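PDB 5UPB: acetoacetate decarboxylase from Sphingomonas wittichii, which is an acetoacetate decarboxylase-like enzyme that probably acts on small carbonyl compounds through a Schiff-base intermediate. Local coordinates for the interface of chains A and B. Sequence-based numbering; all coordinates share one arbitrary frame. Chains: chain A/B, Acetoacetate decarboxylase.

The interface of chains A and B. Residues chain A 6-9, 13; chain B 41-42, 102, 228.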
# COMPACT_ATOMS: atom_id res chain seq x y z
N PHE A 6 19.36 -6.31 -7.69
CA PHE A 6 20.13 -5.83 -8.86
C PHE A 6 21.63 -6.03 -8.65
O PHE A 6 22.21 -5.51 -7.69
CB PHE A 6 19.87 -4.34 -9.13
CG PHE A 6 18.40 -3.97 -9.26
CD1 PHE A 6 17.48 -4.85 -9.80
CD2 PHE A 6 17.96 -2.73 -8.82
CE1 PHE A 6 16.14 -4.51 -9.90
CE2 PHE A 6 16.61 -2.37 -8.92
CZ PHE A 6 15.70 -3.28 -9.47
N LEU A 7 22.28 -6.76 -9.56
CA LEU A 7 23.72 -7.00 -9.46
C LEU A 7 24.50 -5.79 -9.98
O LEU A 7 24.40 -5.43 -11.16
CB LEU A 7 24.10 -8.26 -10.23
CG LEU A 7 23.53 -9.57 -9.71
CD1 LEU A 7 23.81 -10.70 -10.68
CD2 LEU A 7 24.13 -9.88 -8.32
N THR A 8 25.28 -5.18 -9.11
CA THR A 8 26.13 -4.06 -9.48
C THR A 8 27.48 -4.28 -8.81
O THR A 8 27.56 -5.04 -7.83
CB THR A 8 25.55 -2.70 -9.05
OG1 THR A 8 25.80 -2.47 -7.65
CG2 THR A 8 24.05 -2.65 -9.28
N PRO A 9 28.55 -3.65 -9.31
CA PRO A 9 29.87 -3.91 -8.71
C PRO A 9 29.89 -3.62 -7.22
O PRO A 9 30.31 -4.47 -6.42
CB PRO A 9 30.81 -2.99 -9.50
CG PRO A 9 30.01 -2.47 -10.68
CD PRO A 9 28.57 -2.54 -10.28
N ALA A 13 22.76 -2.56 -4.38
CA ALA A 13 21.41 -2.63 -4.90
C ALA A 13 20.85 -4.05 -4.89
O ALA A 13 19.77 -4.26 -5.43
CB ALA A 13 21.36 -2.06 -6.32
N ALA B 41 29.15 -1.38 -16.80
CA ALA B 41 29.35 -2.00 -15.49
C ALA B 41 28.09 -2.70 -14.99
O ALA B 41 28.17 -3.56 -14.11
CB ALA B 41 29.81 -0.95 -14.48
N LEU B 42 26.91 -2.26 -15.45
CA LEU B 42 25.64 -2.89 -15.07
C LEU B 42 25.25 -4.07 -15.94
O LEU B 42 24.28 -4.76 -15.60
CB LEU B 42 24.49 -1.86 -15.09
CG LEU B 42 24.60 -0.68 -14.12
CD1 LEU B 42 23.47 0.32 -14.26
CD2 LEU B 42 24.62 -1.24 -12.70
N PHE B 102 17.21 -2.03 -14.09
CA PHE B 102 16.43 -1.73 -12.89
C PHE B 102 14.95 -1.66 -13.26
O PHE B 102 14.55 -0.83 -14.09
CB PHE B 102 16.87 -0.39 -12.26
CG PHE B 102 18.35 -0.28 -11.90
CD1 PHE B 102 19.14 -1.40 -11.72
CD2 PHE B 102 18.94 0.96 -11.80
CE1 PHE B 102 20.51 -1.27 -11.40
CE2 PHE B 102 20.30 1.10 -11.49
CZ PHE B 102 21.08 -0.01 -11.29
N ALA B 228 20.94 1.89 -7.02
CA ALA B 228 22.11 2.43 -7.70
C ALA B 228 21.68 3.38 -8.80
O ALA B 228 22.16 3.32 -9.93
CB ALA B 228 22.95 1.30 -8.29
O HOH W 1 22.74 -4.60 -13.22
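A:Phe6 and B:Phe102 meet ring to ring, the two planes tilted about 23° and well displaced from each other. The rim of B:Phe102 does the touching: its CD1 sits 3.4 Å from CD2 of A:Phe6 and its CE1 lies 3.9 Å from CB of A:Phe6. The same face of A:Phe6 also receives the backbone CA of B:Phe102, 3.8 Å from its plane near the rim, so the partner ring and main chain together cover one side of it. In A:Phe6, CG stands anti to the carbonyl carbon (chi1 -53°), which turns the ring back beside its backbone N and over the other chain.

Further along the segment, A:Thr8 turns its methyl rather than its hydroxyl to the partner, and CG2 lies 3.7 Å from CD2 of B:Leu42, the two side chains running alongside each other. With OG1 at chi1 80°, the methyl takes the place anti to the carbonyl carbon. A:Pro9 sets the edge of its ring on B:Ala41, CG lying 4.1 Å from the CB methyl. No direct polar bond crosses this patch; instead a water bridges the main chains, 2.8 Å from both the A:Leu7 O and the B:Leu42 O.

At the edge of the patch, B:Ala228 N lies 4.0 Å from CB of A:Ala13. The B:Ala228 methyl supports B:Phe102 from within chain B, 3.8 Å from its CZ, off the rim of the ring and on the same side of its plane as A:Phe6. A cis peptide precedes A:Phe6 and probably helps set the course of the N-terminal segment. That segment reaches across onto the neighbouring subunit, at the end of helix 36-42 and on nearby loops. Repeated by the two-fold axis, this mutual, largely apolar embrace probably helps hold the pair together within the deposited tetramer.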